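Long-range contacts in lovastatin nonaketide synthase mokA (Monascus pilosus, PDB 6AD3), which builds the nonaketide of monacolin K (lovastatin) as an iterative type I polyketide synthase, of which this chain is the condensation domain: residues A[301-306]-A[481-486]; A[330-335]-A[435-440]; A[337-342]-A[497-502]. The protein carries 1 engineered substitution. One frame throughout, in Å; residues are numbered along the deposited sequence.

Contact 1 (A[301-306]-A[481-486]); sequences QHEAIA and LLTVKL
Lys485 runs, extended beyond CG, over one face of the sheet between two polar neighbours, Glu303 and Gln301, that meet it in different ways. Glu303, directly across from it in a non-hydrogen-bonded pair, lies alongside and points the same way, its OE2 3.4 Å from Lys485 CE. The charged atoms themselves stay 4.5 Å apart (Glu303 OE2 to Lys485 NZ), beyond a salt bridge; the lysine's own ion pair is with Glu471 on strand 468-473. Gln301 instead slants across the aliphatic part of the lysine, with OE1 3.7 Å from Lys485 CB; both Gln301 NE2 and Lys485 NZ donate to one water, NZ at 2.9 Å from its oxygen. A long methylene chain suits such a place, because it packs along its length and still carries its charge to Glu471.

The two strands are antiparallel, 301-307 at the edge of a six-stranded mixed sheet and 481-487 the next strand in. With its helices this sheet forms the C-terminal of the two chloramphenicol acetyltransferase-like subdomains of a condensation domain. Pairs of backbone hydrogen bonds join His302 with Leu486, Ala304 with Val484 and Ala306 with Leu482.

Farther along the lysine's face, Ile305 and Thr483 stand side by side, the hydroxyl OG1 of Thr483 3.5 Å from Ile305 CG1; both are beta-branched, which favours extended backbone. With CG2 placed anti to the backbone N, Ile305 turns that methyl to Leu481 CD1, 3.7 Å away. On the reverse face Ala304, Val484 and Leu486 are buried, and Pro496 of helix 495-512 packs against Ala304 and Leu486.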
ATOM      1  N   GLN A 301      -4.694   4.623 -13.251  1.00 14.72           N
ATOM      2  CA  GLN A 301      -3.873   3.442 -13.536  1.00 16.47           C
ATOM      3  C   GLN A 301      -4.654   2.360 -14.255  1.00 18.86           C
ATOM      4  O   GLN A 301      -5.881   2.230 -14.072  1.00 18.48           O
ATOM      5  CB  GLN A 301      -3.252   2.843 -12.241  1.00 14.99           C
ATOM      6  CG  GLN A 301      -2.254   3.780 -11.562  1.00 14.99           C
ATOM      7  CD  GLN A 301      -1.962   3.432 -10.100  1.00 14.37           C
ATOM      8  OE1 GLN A 301      -0.803   3.060  -9.732  1.00 17.40           O
ATOM      9  NE2 GLN A 301      -3.003   3.391  -9.306  1.00 13.40           N
ATOM     10  N   HIS A 302      -3.994   1.722 -15.213  1.00 17.05           N
ATOM     11  CA  HIS A 302      -4.487   0.465 -15.779  1.00 18.28           C
ATOM     12  C   HIS A 302      -3.890  -0.679 -14.982  1.00 17.05           C
ATOM     13  O   HIS A 302      -2.762  -0.574 -14.528  1.00 16.34           O
ATOM     14  CB  HIS A 302      -4.072   0.321 -17.230  1.00 19.06           C
ATOM     15  CG  HIS A 302      -4.476   1.475 -18.099  1.00 18.09           C
ATOM     16  ND1 HIS A 302      -5.783   1.892 -18.211  1.00 20.76           N
ATOM     17  CD2 HIS A 302      -3.773   2.183 -19.010  1.00 23.24           C
ATOM     18  CE1 HIS A 302      -5.860   2.848 -19.115  1.00 20.75           C
ATOM     19  NE2 HIS A 302      -4.649   3.055 -19.607  1.00 22.14           N
ATOM     20  N   GLU A 303      -4.640  -1.758 -14.818  1.00 17.08           N
ATOM     21  CA  GLU A 303      -4.097  -2.904 -14.065  1.00 16.73           C
ATOM     22  C   GLU A 303      -4.446  -4.241 -14.599  1.00 16.57           C
ATOM     23  O   GLU A 303      -5.403  -4.400 -15.402  1.00 17.73           O
ATOM     24  CB  GLU A 303      -4.492  -2.825 -12.587  1.00 17.98           C
ATOM     25  CG  GLU A 303      -5.877  -3.233 -12.268  1.00 18.91           C
ATOM     26  CD  GLU A 303      -6.178  -3.186 -10.728  1.00 23.14           C
ATOM     27  OE1 GLU A 303      -6.836  -4.116 -10.218  1.00 20.36           O
ATOM     28  OE2 GLU A 303      -5.688  -2.264 -10.028  1.00 17.92           O
ATOM     29  N   ALA A 304      -3.665  -5.223 -14.173  1.00 15.44           N
ATOM     30  CA  ALA A 304      -3.948  -6.617 -14.476  1.00 17.68           C
ATOM     31  C   ALA A 304      -3.538  -7.461 -13.278  1.00 17.49           C
ATOM     32  O   ALA A 304      -2.616  -7.109 -12.527  1.00 17.35           O
ATOM     33  CB  ALA A 304      -3.200  -7.042 -15.738  1.00 17.77           C
ATOM     34  N   ILE A 305      -4.251  -8.553 -13.078  1.00 15.54           N
ATOM     35  CA  ILE A 305      -4.056  -9.401 -11.911  1.00 16.82           C
ATOM     36  C   ILE A 305      -3.941 -10.848 -12.348  1.00 18.99           C
ATOM     37  O   ILE A 305      -4.676 -11.283 -13.241  1.00 17.38           O
ATOM     38  CB  ILE A 305      -5.280  -9.321 -10.960  1.00 16.89           C
ATOM     39  CG1 ILE A 305      -5.371  -7.956 -10.316  1.00 17.01           C
ATOM     40  CG2 ILE A 305      -5.177 -10.330  -9.854  1.00 19.58           C
ATOM     41  CD1 ILE A 305      -6.655  -7.738  -9.545  1.00 21.58           C
ATOM     42  N   ALA A 306      -3.012 -11.577 -11.741  1.00 15.49           N
ATOM     43  CA  ALA A 306      -2.891 -13.049 -11.986  1.00 19.17           C
ATOM     44  C   ALA A 306      -2.421 -13.805 -10.765  1.00 18.66           C
ATOM     45  O   ALA A 306      -1.701 -13.282  -9.935  1.00 18.14           O
ATOM     46  CB  ALA A 306      -1.955 -13.318 -13.130  1.00 21.41           C
ATOM     47  N   LEU A 481      -0.732 -13.955  -5.380  1.00 15.26           N
ATOM     48  CA  LEU A 481      -1.569 -13.141  -6.223  1.00 17.01           C
ATOM     49  C   LEU A 481      -0.824 -11.865  -6.613  1.00 15.45           C
ATOM     50  O   LEU A 481      -0.397 -11.117  -5.749  1.00 18.87           O
ATOM     51  CB  LEU A 481      -2.876 -12.770  -5.488  1.00 17.56           C
ATOM     52  CG  LEU A 481      -3.937 -12.062  -6.354  1.00 20.70           C
ATOM     53  CD1 LEU A 481      -4.443 -13.007  -7.436  1.00 21.75           C
ATOM     54  CD2 LEU A 481      -5.092 -11.514  -5.495  1.00 25.53           C
ATOM     55  N   LEU A 482      -0.680 -11.635  -7.915  1.00 14.28           N
ATOM     56  CA  LEU A 482       0.124 -10.545  -8.420  1.00 16.75           C
ATOM     57  C   LEU A 482      -0.784  -9.518  -9.068  1.00 14.66           C
ATOM     58  O   LEU A 482      -1.544  -9.853  -9.990  1.00 16.00           O
ATOM     59  CB  LEU A 482       1.129 -11.066  -9.463  1.00 17.54           C
ATOM     60  CG  LEU A 482       2.284 -11.997  -9.044  1.00 21.07           C
ATOM     61  CD1 LEU A 482       1.894 -13.092  -8.119  1.00 26.64           C
ATOM     62  CD2 LEU A 482       2.958 -12.545 -10.274  1.00 23.39           C
ATOM     63  N   THR A 483      -0.584  -8.240  -8.723  1.00 13.20           N
ATOM     64  CA  THR A 483      -1.296  -7.134  -9.331  1.00 13.78           C
ATOM     65  C   THR A 483      -0.252  -6.162  -9.872  1.00 14.71           C
ATOM     66  O   THR A 483       0.625  -5.700  -9.114  1.00 14.86           O
ATOM     67  CB  THR A 483      -2.171  -6.369  -8.310  1.00 16.94           C
ATOM     68  OG1 THR A 483      -3.082  -7.285  -7.704  1.00 13.64           O
ATOM     69  CG2 THR A 483      -2.948  -5.246  -8.966  1.00 17.38           C
ATOM     70  N   VAL A 484      -0.346  -5.851 -11.168  1.00 13.72           N
ATOM     71  CA  VAL A 484       0.497  -4.824 -11.795  1.00 13.60           C
ATOM     72  C   VAL A 484      -0.367  -3.623 -12.228  1.00 13.32           C
ATOM     73  O   VAL A 484      -1.439  -3.788 -12.897  1.00 15.69           O
ATOM     74  CB  VAL A 484       1.221  -5.392 -13.043  1.00 14.97           C
ATOM     75  CG1 VAL A 484       1.910  -4.280 -13.803  1.00 15.51           C
ATOM     76  CG2 VAL A 484       2.224  -6.440 -12.606  1.00 15.37           C
ATOM     77  N   LYS A 485       0.075  -2.439 -11.822  1.00 13.67           N
ATOM     78  CA  LYS A 485      -0.580  -1.174 -12.147  1.00 13.77           C
ATOM     79  C   LYS A 485       0.400  -0.312 -12.909  1.00 14.20           C
ATOM     80  O   LYS A 485       1.535  -0.134 -12.469  1.00 14.62           O
ATOM     81  CB  LYS A 485      -1.004  -0.438 -10.873  1.00 14.76           C
ATOM     82  CG  LYS A 485      -1.950  -1.244  -9.955  1.00 14.39           C
ATOM     83  CD  LYS A 485      -2.271  -0.478  -8.657  1.00 14.74           C
ATOM     84  CE  LYS A 485      -3.338  -1.172  -7.808  1.00 14.51           C
ATOM     85  NZ  LYS A 485      -3.469  -0.529  -6.464  1.00 13.71           N
ATOM     86  N   LEU A 486      -0.061   0.247 -14.027  1.00 13.17           N
ATOM     87  CA  LEU A 486       0.725   1.181 -14.851  1.00 14.90           C
ATOM     88  C   LEU A 486      -0.027   2.504 -15.030  1.00 13.80           C
ATOM     89  O   LEU A 486      -1.271   2.530 -15.094  1.00 15.40           O
ATOM     90  CB  LEU A 486       1.018   0.563 -16.212  1.00 14.62           C
ATOM     91  CG  LEU A 486       1.680  -0.800 -16.216  1.00 15.60           C
ATOM     92  CD1 LEU A 486       1.828  -1.307 -17.657  1.00 18.58           C
ATOM     93  CD2 LEU A 486       3.063  -0.698 -15.543  1.00 18.60           C
TER
HETATM   94  O   HOH W   1      -3.167   2.366  -6.831  1.00 14.85           O

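Contact 2 (A[330-335]-A[435-440]); sequences FYLAAY and AVFDYK
Phe437 lays its ring against the helix, with Leu332 over one face and Tyr331 and Tyr335 approaching obliquely. Leu332 CB makes an off-centre CH-pi contact, 4.3 Å from the centroid of the Phe437 ring and 28° from its normal, while its CD1 branch reaches Phe437 CD2. At the far end of the ring, Phe437 CZ lies 3.7 Å from Tyr331 CB. With CB directed at the helix, CG anti to the backbone N (chi1 180°) carries the ring outward from the strand.

Helix 327-343 here packs on a face of the six-stranded mixed sheet of the condensation domain. Its segment 330-335 runs nearly antiparallel to 435-440 (161°), the two axes 9.7 Å apart at their closest. Ala435, Phe437 and Tyr439 all direct their CB atoms at the helix, whereas Val436 points away.

Tyr335 reaches farther toward the strand. Tyr335 and Phe437 pass each other as they reach out from helix and strand, the ring planes inclined at 37°, and Tyr335 CE2 comes 3.8 Å from Phe437 CB. The hydroxyl then donates a weak hydrogen bond of 2.8 Å from Tyr335 OH to Val436 O. Tyrosine suits this buried place because its ring fills the interface while its hydroxyl meets a polar backbone atom; Ala435, small enough to sit beside that hydroxyl, has CB 3.9 Å from Tyr335 OH. Toward the other end of the strand, Tyr331 and Tyr439 meet at a slant, Tyr331 CD2 4.0 Å from Tyr439 CE2. The hydroxyl of Tyr439 is hydrogen-bonded to Asp474, and Leu507 of helix 495-512 packs against Tyr331.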
ATOM      1  N   PHE A 330      13.344 -12.690  -3.606  1.00 16.00           N
ATOM      2  CA  PHE A 330      13.348 -13.281  -4.959  1.00 17.09           C
ATOM      3  C   PHE A 330      12.385 -12.511  -5.898  1.00 14.28           C
ATOM      4  O   PHE A 330      12.763 -12.078  -7.016  1.00 15.47           O
ATOM      5  CB  PHE A 330      12.933 -14.777  -4.876  1.00 16.63           C
ATOM      6  CG  PHE A 330      13.250 -15.586  -6.137  1.00 16.72           C
ATOM      7  CD1 PHE A 330      12.566 -15.347  -7.340  1.00 16.96           C
ATOM      8  CD2 PHE A 330      14.124 -16.635  -6.088  1.00 17.71           C
ATOM      9  CE1 PHE A 330      12.795 -16.136  -8.453  1.00 17.76           C
ATOM     10  CE2 PHE A 330      14.383 -17.383  -7.200  1.00 17.64           C
ATOM     11  CZ  PHE A 330      13.740 -17.139  -8.389  1.00 18.35           C
ATOM     12  N   TYR A 331      11.172 -12.247  -5.416  1.00 13.96           N
ATOM     13  CA  TYR A 331      10.211 -11.536  -6.224  1.00 13.66           C
ATOM     14  C   TYR A 331      10.755 -10.103  -6.551  1.00 14.14           C
ATOM     15  O   TYR A 331      10.584  -9.595  -7.664  1.00 14.27           O
ATOM     16  CB  TYR A 331       8.857 -11.487  -5.508  1.00 14.58           C
ATOM     17  CG  TYR A 331       8.163 -12.810  -5.440  1.00 13.89           C
ATOM     18  CD1 TYR A 331       7.661 -13.396  -6.590  1.00 16.55           C
ATOM     19  CD2 TYR A 331       7.947 -13.476  -4.215  1.00 15.68           C
ATOM     20  CE1 TYR A 331       7.079 -14.645  -6.559  1.00 17.89           C
ATOM     21  CE2 TYR A 331       7.317 -14.715  -4.174  1.00 17.29           C
ATOM     22  CZ  TYR A 331       6.828 -15.265  -5.362  1.00 17.42           C
ATOM     23  OH  TYR A 331       6.231 -16.523  -5.407  1.00 15.69           O
ATOM     24  N   LEU A 332      11.395  -9.471  -5.562  1.00 14.13           N
ATOM     25  CA  LEU A 332      11.903  -8.100  -5.720  1.00 13.07           C
ATOM     26  C   LEU A 332      13.071  -8.097  -6.711  1.00 16.01           C
ATOM     27  O   LEU A 332      13.127  -7.288  -7.622  1.00 14.95           O
ATOM     28  CB  LEU A 332      12.360  -7.565  -4.372  1.00 14.97           C
ATOM     29  CG  LEU A 332      13.137  -6.235  -4.466  1.00 14.18           C
ATOM     30  CD1 LEU A 332      12.287  -5.127  -5.052  1.00 14.66           C
ATOM     31  CD2 LEU A 332      13.639  -5.841  -3.099  1.00 16.17           C
ATOM     32  N   ALA A 333      13.971  -9.058  -6.554  1.00 15.85           N
ATOM     33  CA  ALA A 333      15.093  -9.163  -7.444  1.00 14.66           C
ATOM     34  C   ALA A 333      14.661  -9.386  -8.887  1.00 14.37           C
ATOM     35  O   ALA A 333      15.218  -8.794  -9.783  1.00 14.27           O
ATOM     36  CB  ALA A 333      16.064 -10.275  -6.975  1.00 16.00           C
ATOM     37  N   ALA A 334      13.672 -10.254  -9.099  1.00 14.18           N
ATOM     38  CA  ALA A 334      13.185 -10.542 -10.403  1.00 16.10           C
ATOM     39  C   ALA A 334      12.461  -9.313 -11.012  1.00 15.82           C
ATOM     40  O   ALA A 334      12.578  -9.026 -12.204  1.00 14.98           O
ATOM     41  CB  ALA A 334      12.274 -11.762 -10.346  1.00 17.82           C
ATOM     42  N   TYR A 335      11.758  -8.568 -10.173  1.00 14.06           N
ATOM     43  CA  TYR A 335      11.092  -7.340 -10.597  1.00 14.22           C
ATOM     44  C   TYR A 335      12.122  -6.325 -11.064  1.00 14.40           C
ATOM     45  O   TYR A 335      11.970  -5.720 -12.135  1.00 15.27           O
ATOM     46  CB  TYR A 335      10.269  -6.794  -9.435  1.00 14.74           C
ATOM     47  CG  TYR A 335       9.577  -5.486  -9.666  1.00 13.22           C
ATOM     48  CD1 TYR A 335       8.624  -5.359 -10.637  1.00 13.49           C
ATOM     49  CD2 TYR A 335       9.613  -4.520  -8.686  1.00 14.22           C
ATOM     50  CE1 TYR A 335       7.842  -4.209 -10.719  1.00 13.52           C
ATOM     51  CE2 TYR A 335       8.835  -3.373  -8.761  1.00 13.64           C
ATOM     52  CZ  TYR A 335       7.977  -3.217  -9.794  1.00 15.49           C
ATOM     53  OH  TYR A 335       7.183  -2.067  -9.856  1.00 14.76           O
ATOM     54  N   ALA A 435       8.980   3.415  -9.536  1.00 14.83           N
ATOM     55  CA  ALA A 435       8.514   2.047  -9.402  1.00 13.97           C
ATOM     56  C   ALA A 435       8.340   1.705  -7.920  1.00 15.06           C
ATOM     57  O   ALA A 435       9.184   2.054  -7.080  1.00 12.07           O
ATOM     58  CB  ALA A 435       9.542   1.097 -10.000  1.00 14.74           C
ATOM     59  N   VAL A 436       7.309   0.916  -7.623  1.00 13.49           N
ATOM     60  CA  VAL A 436       7.065   0.430  -6.263  1.00 14.00           C
ATOM     61  C   VAL A 436       6.857  -1.079  -6.292  1.00 15.00           C
ATOM     62  O   VAL A 436       6.244  -1.610  -7.221  1.00 13.84           O
ATOM     63  CB  VAL A 436       5.832   1.129  -5.639  1.00 14.41           C
ATOM     64  CG1 VAL A 436       5.327   0.415  -4.378  1.00 13.90           C
ATOM     65  CG2 VAL A 436       6.144   2.587  -5.325  1.00 13.56           C
ATOM     66  N   PHE A 437       7.275  -1.722  -5.196  1.00 12.24           N
ATOM     67  CA  PHE A 437       7.084  -3.125  -4.938  1.00 13.14           C
ATOM     68  C   PHE A 437       6.467  -3.284  -3.548  1.00 12.23           C
ATOM     69  O   PHE A 437       7.027  -2.827  -2.537  1.00 14.11           O
ATOM     70  CB  PHE A 437       8.423  -3.868  -4.988  1.00 12.87           C
ATOM     71  CG  PHE A 437       8.303  -5.370  -4.711  1.00 13.97           C
ATOM     72  CD1 PHE A 437       7.690  -6.197  -5.624  1.00 19.68           C
ATOM     73  CD2 PHE A 437       8.755  -5.931  -3.531  1.00 15.00           C
ATOM     74  CE1 PHE A 437       7.554  -7.559  -5.390  1.00 22.57           C
ATOM     75  CE2 PHE A 437       8.708  -7.313  -3.336  1.00 14.57           C
ATOM     76  CZ  PHE A 437       8.090  -8.117  -4.248  1.00 16.99           C
ATOM     77  N   ASP A 438       5.327  -3.948  -3.482  1.00 12.35           N
ATOM     78  CA  ASP A 438       4.601  -4.112  -2.213  1.00 12.67           C
ATOM     79  C   ASP A 438       4.208  -5.560  -2.048  1.00 12.78           C
ATOM     80  O   ASP A 438       3.348  -6.074  -2.784  1.00 14.45           O
ATOM     81  CB  ASP A 438       3.363  -3.206  -2.203  1.00 14.48           C
ATOM     82  CG  ASP A 438       2.565  -3.274  -0.883  1.00 15.66           C
ATOM     83  OD1 ASP A 438       2.767  -4.223  -0.130  1.00 15.65           O
ATOM     84  OD2 ASP A 438       1.845  -2.284  -0.579  1.00 20.29           O
ATOM     85  N   TYR A 439       4.858  -6.232  -1.087  1.00 12.54           N
ATOM     86  CA  TYR A 439       4.661  -7.663  -0.864  1.00 14.07           C
ATOM     87  C   TYR A 439       4.149  -7.869   0.561  1.00 15.63           C
ATOM     88  O   TYR A 439       4.663  -7.276   1.515  1.00 15.24           O
ATOM     89  CB  TYR A 439       5.995  -8.391  -1.040  1.00 16.08           C
ATOM     90  CG  TYR A 439       6.045  -9.817  -0.539  1.00 13.73           C
ATOM     91  CD1 TYR A 439       6.204 -10.103   0.810  1.00 17.37           C
ATOM     92  CD2 TYR A 439       5.935 -10.868  -1.418  1.00 17.29           C
ATOM     93  CE1 TYR A 439       6.302 -11.411   1.265  1.00 16.58           C
ATOM     94  CE2 TYR A 439       6.082 -12.187  -0.977  1.00 19.24           C
ATOM     95  CZ  TYR A 439       6.297 -12.431   0.372  1.00 17.69           C
ATOM     96  OH  TYR A 439       6.335 -13.748   0.827  1.00 20.55           O
ATOM     97  N   LYS A 440       3.103  -8.648   0.669  1.00 14.11           N
ATOM     98  CA  LYS A 440       2.581  -9.070   1.969  1.00 17.72           C
ATOM     99  C   LYS A 440       2.274 -10.571   2.031  1.00 20.03           C
ATOM    100  O   LYS A 440       2.015 -11.211   1.005  1.00 19.81           O
ATOM    101  CB  LYS A 440       1.363  -8.236   2.327  1.00 17.96           C
ATOM    102  CG  LYS A 440       0.093  -8.668   1.621  1.00 20.44           C
ATOM    103  CD  LYS A 440      -1.079  -7.791   2.005  1.00 27.37           C
ATOM    104  CE  LYS A 440      -2.311  -8.271   1.228  1.00 28.28           C
ATOM    105  NZ  LYS A 440      -3.520  -7.535   1.575  1.00 32.70           N
TER

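Contact 3 (A[337-342]-A[497-502]); sequences VLLARL and RAFLES
Phe499 fits among Leu338, Leu339 and Leu342, three leucines of one helix, where two helices lying on the same face of the six-stranded sheet of the condensation domain meet. The segments 337-342 and 497-502 run at 122° to each other, their axes 11.3 Å apart at closest, so large side chains must bridge the gap.

The tight part surrounds the phenylalanine ring. Leu338 CD2 lies over one face, somewhat toward the rim, as a CH-pi contact 3.9 Å from the centroid of the Phe499 ring and 18° off its normal. Leu339 and Leu342 approach obliquely: Leu342 CD1 is 3.6 Å from Phe499 CD2, and Leu339 CD2 is 4.0 Å from Phe499 CE2. Branched leucine suits these sites because its two methyls spread over several neighbours: in Leu338, CD2 lies over the ring and also reaches Ser502, where CD1 joins it. Phe499 extends beyond the helix with CG anti to the backbone N (chi1 -174°), and its ring also touches Met280 and Val484.

Near Ser502 the contact is looser and partly exposed. No hydrogen bond joins the two segments, and the serine meets Leu338 chiefly through its carbon atoms; small and polar, it suits a border between apolar packing and solvent. Here the closest pair is Leu338 CD2 with Ser502 C, at 3.9 Å.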
ATOM      1  N   VAL A 337      15.143  -6.982 -12.180  1.00 16.29           N
ATOM      2  CA  VAL A 337      15.724  -7.447 -13.450  1.00 15.22           C
ATOM      3  C   VAL A 337      14.828  -7.165 -14.654  1.00 15.76           C
ATOM      4  O   VAL A 337      15.285  -6.656 -15.660  1.00 18.06           O
ATOM      5  CB  VAL A 337      16.035  -8.944 -13.407  1.00 16.69           C
ATOM      6  CG1 VAL A 337      16.441  -9.453 -14.781  1.00 18.64           C
ATOM      7  CG2 VAL A 337      17.123  -9.213 -12.365  1.00 18.42           C
ATOM      8  N   LEU A 338      13.516  -7.343 -14.502  1.00 15.58           N
ATOM      9  CA  LEU A 338      12.620  -7.085 -15.582  1.00 17.78           C
ATOM     10  C   LEU A 338      12.557  -5.588 -15.900  1.00 18.06           C
ATOM     11  O   LEU A 338      12.552  -5.182 -17.065  1.00 17.90           O
ATOM     12  CB  LEU A 338      11.234  -7.630 -15.245  1.00 18.66           C
ATOM     13  CG  LEU A 338      10.197  -7.424 -16.333  1.00 19.13           C
ATOM     14  CD1 LEU A 338      10.671  -7.972 -17.675  1.00 20.95           C
ATOM     15  CD2 LEU A 338       8.892  -8.079 -15.919  1.00 19.18           C
ATOM     16  N   LEU A 339      12.530  -4.753 -14.865  1.00 17.35           N
ATOM     17  CA  LEU A 339      12.502  -3.327 -15.075  1.00 17.24           C
ATOM     18  C   LEU A 339      13.755  -2.885 -15.819  1.00 16.59           C
ATOM     19  O   LEU A 339      13.691  -2.034 -16.716  1.00 18.77           O
ATOM     20  CB  LEU A 339      12.378  -2.584 -13.764  1.00 15.48           C
ATOM     21  CG  LEU A 339      11.008  -2.697 -13.079  1.00 17.17           C
ATOM     22  CD1 LEU A 339      11.091  -2.178 -11.650  1.00 18.70           C
ATOM     23  CD2 LEU A 339       9.973  -1.918 -13.831  1.00 18.14           C
ATOM     24  N   ALA A 340      14.905  -3.406 -15.404  1.00 18.26           N
ATOM     25  CA  ALA A 340      16.152  -3.051 -16.082  1.00 19.25           C
ATOM     26  C   ALA A 340      16.095  -3.498 -17.549  1.00 19.43           C
ATOM     27  O   ALA A 340      16.538  -2.757 -18.454  1.00 20.64           O
ATOM     28  CB  ALA A 340      17.343  -3.684 -15.377  1.00 20.51           C
ATOM     29  N   ARG A 341      15.655  -4.727 -17.794  1.00 18.78           N
ATOM     30  CA  ARG A 341      15.530  -5.199 -19.175  1.00 20.69           C
ATOM     31  C   ARG A 341      14.663  -4.312 -20.015  1.00 22.55           C
ATOM     32  O   ARG A 341      15.010  -4.001 -21.134  1.00 20.08           O
ATOM     33  CB  ARG A 341      14.995  -6.610 -19.261  1.00 22.74           C
ATOM     34  CG  ARG A 341      15.923  -7.669 -18.747  1.00 26.62           C
ATOM     35  CD  ARG A 341      15.405  -9.051 -19.084  1.00 24.95           C
ATOM     36  NE  ARG A 341      16.328 -10.054 -18.578  1.00 27.88           N
ATOM     37  CZ  ARG A 341      16.146 -11.356 -18.719  1.00 29.10           C
ATOM     38  NH1 ARG A 341      15.058 -11.796 -19.342  1.00 29.60           N
ATOM     39  NH2 ARG A 341      17.070 -12.205 -18.296  1.00 30.49           N
ATOM     40  N   LEU A 342      13.480  -3.975 -19.524  1.00 20.11           N
ATOM     41  CA  LEU A 342      12.498  -3.287 -20.339  1.00 22.24           C
ATOM     42  C   LEU A 342      12.821  -1.805 -20.550  1.00 22.72           C
ATOM     43  O   LEU A 342      12.345  -1.209 -21.495  1.00 20.25           O
ATOM     44  CB  LEU A 342      11.099  -3.417 -19.727  1.00 21.71           C
ATOM     45  CG  LEU A 342      10.491  -4.805 -19.670  1.00 25.22           C
ATOM     46  CD1 LEU A 342       9.140  -4.743 -18.936  1.00 26.70           C
ATOM     47  CD2 LEU A 342      10.338  -5.358 -21.081  1.00 31.53           C
ATOM     48  N   ARG A 497      -1.023  -6.300 -18.415  1.00 17.41           N
ATOM     49  CA  ARG A 497      -0.990  -7.735 -18.675  1.00 19.33           C
ATOM     50  C   ARG A 497       0.302  -8.193 -19.375  1.00 19.10           C
ATOM     51  O   ARG A 497       0.834  -9.264 -19.064  1.00 19.25           O
ATOM     52  CB  ARG A 497      -2.204  -8.184 -19.469  1.00 22.98           C
ATOM     53  CG  ARG A 497      -2.322  -9.711 -19.458  1.00 29.66           C
ATOM     54  CD  ARG A 497      -3.655 -10.151 -19.989  1.00 37.21           C
ATOM     55  NE  ARG A 497      -4.749  -9.732 -19.120  1.00 39.04           N
ATOM     56  CZ  ARG A 497      -4.997 -10.258 -17.927  1.00 45.17           C
ATOM     57  NH1 ARG A 497      -4.217 -11.211 -17.435  1.00 38.05           N
ATOM     58  NH2 ARG A 497      -6.035  -9.829 -17.229  1.00 41.21           N
ATOM     59  N   ALA A 498       0.814  -7.388 -20.311  1.00 19.41           N
ATOM     60  CA  ALA A 498       2.055  -7.712 -20.986  1.00 19.72           C
ATOM     61  C   ALA A 498       3.247  -7.729 -19.987  1.00 18.64           C
ATOM     62  O   ALA A 498       4.036  -8.656 -19.963  1.00 15.78           O
ATOM     63  CB  ALA A 498       2.316  -6.733 -22.131  1.00 20.83           C
ATOM     64  N   PHE A 499       3.285  -6.763 -19.076  1.00 15.98           N
ATOM     65  CA  PHE A 499       4.290  -6.764 -18.018  1.00 16.19           C
ATOM     66  C   PHE A 499       4.157  -7.942 -17.085  1.00 17.44           C
ATOM     67  O   PHE A 499       5.126  -8.623 -16.770  1.00 17.87           O
ATOM     68  CB  PHE A 499       4.228  -5.463 -17.213  1.00 16.84           C
ATOM     69  CG  PHE A 499       5.325  -5.331 -16.206  1.00 16.11           C
ATOM     70  CD1 PHE A 499       5.206  -5.891 -14.951  1.00 17.64           C
ATOM     71  CD2 PHE A 499       6.471  -4.629 -16.495  1.00 16.99           C
ATOM     72  CE1 PHE A 499       6.228  -5.774 -14.018  1.00 17.33           C
ATOM     73  CE2 PHE A 499       7.482  -4.493 -15.552  1.00 20.28           C
ATOM     74  CZ  PHE A 499       7.367  -5.099 -14.316  1.00 18.20           C
ATOM     75  N   LEU A 500       2.938  -8.220 -16.677  1.00 16.45           N
ATOM     76  CA  LEU A 500       2.675  -9.315 -15.762  1.00 16.93           C
ATOM     77  C   LEU A 500       3.056 -10.657 -16.380  1.00 18.38           C
ATOM     78  O   LEU A 500       3.681 -11.508 -15.711  1.00 21.33           O
ATOM     79  CB  LEU A 500       1.199  -9.269 -15.362  1.00 19.00           C
ATOM     80  CG  LEU A 500       0.556 -10.277 -14.460  1.00 21.40           C
ATOM     81  CD1 LEU A 500       1.331 -10.399 -13.173  1.00 22.19           C
ATOM     82  CD2 LEU A 500      -0.875  -9.850 -14.205  1.00 23.47           C
ATOM     83  N   GLU A 501       2.785 -10.824 -17.674  1.00 19.98           N
ATOM     84  CA  GLU A 501       3.150 -12.052 -18.362  1.00 20.54           C
ATOM     85  C   GLU A 501       4.661 -12.198 -18.405  1.00 19.34           C
ATOM     86  O   GLU A 501       5.181 -13.294 -18.252  1.00 18.52           O
ATOM     87  CB  GLU A 501       2.570 -12.079 -19.777  1.00 23.96           C
ATOM     88  CG  GLU A 501       1.062 -12.352 -19.790  1.00 25.30           C
ATOM     89  CD  GLU A 501       0.432 -12.266 -21.174  1.00 30.99           C
ATOM     90  OE1 GLU A 501      -0.758 -12.654 -21.274  1.00 46.21           O
ATOM     91  OE2 GLU A 501       1.020 -11.624 -22.106  1.00 35.22           O
ATOM     92  N   SER A 502       5.354 -11.116 -18.756  1.00 17.51           N
ATOM     93  CA  SER A 502       6.833 -11.127 -18.779  1.00 17.50           C
ATOM     94  C   SER A 502       7.452 -11.400 -17.414  1.00 16.19           C
ATOM     95  O   SER A 502       8.456 -12.101 -17.293  1.00 16.74           O
ATOM     96  CB  SER A 502       7.382  -9.825 -19.360  1.00 21.37           C
ATOM     97  OG  SER A 502       7.090  -9.762 -20.740  1.00 21.55           O
TER

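Overall arrangement
Contacts 1 and 2 belong to the same six-stranded sheet, joining its edge strand 301-307 to its neighbour and covering its strand 435-440 with a helix; their centres are 13 Å apart and they do not touch. Contact 3 lies 12 Å, centre to centre, from each and touches both. Toward contact 1, Ala304 CB packs 3.5 Å from Arg497 N, and Leu500 CD2 also reaches the backbone of strand 301-307 (3.7 Å from Ala304 O). Toward contact 2, which shares helix 327-343, Tyr335 CE1 is 3.7 Å from Phe499 CZ. All three build one subdomain; in condensation domains the active site lies in the channel between the two, and probably none of the contacts supplies a catalytic residue.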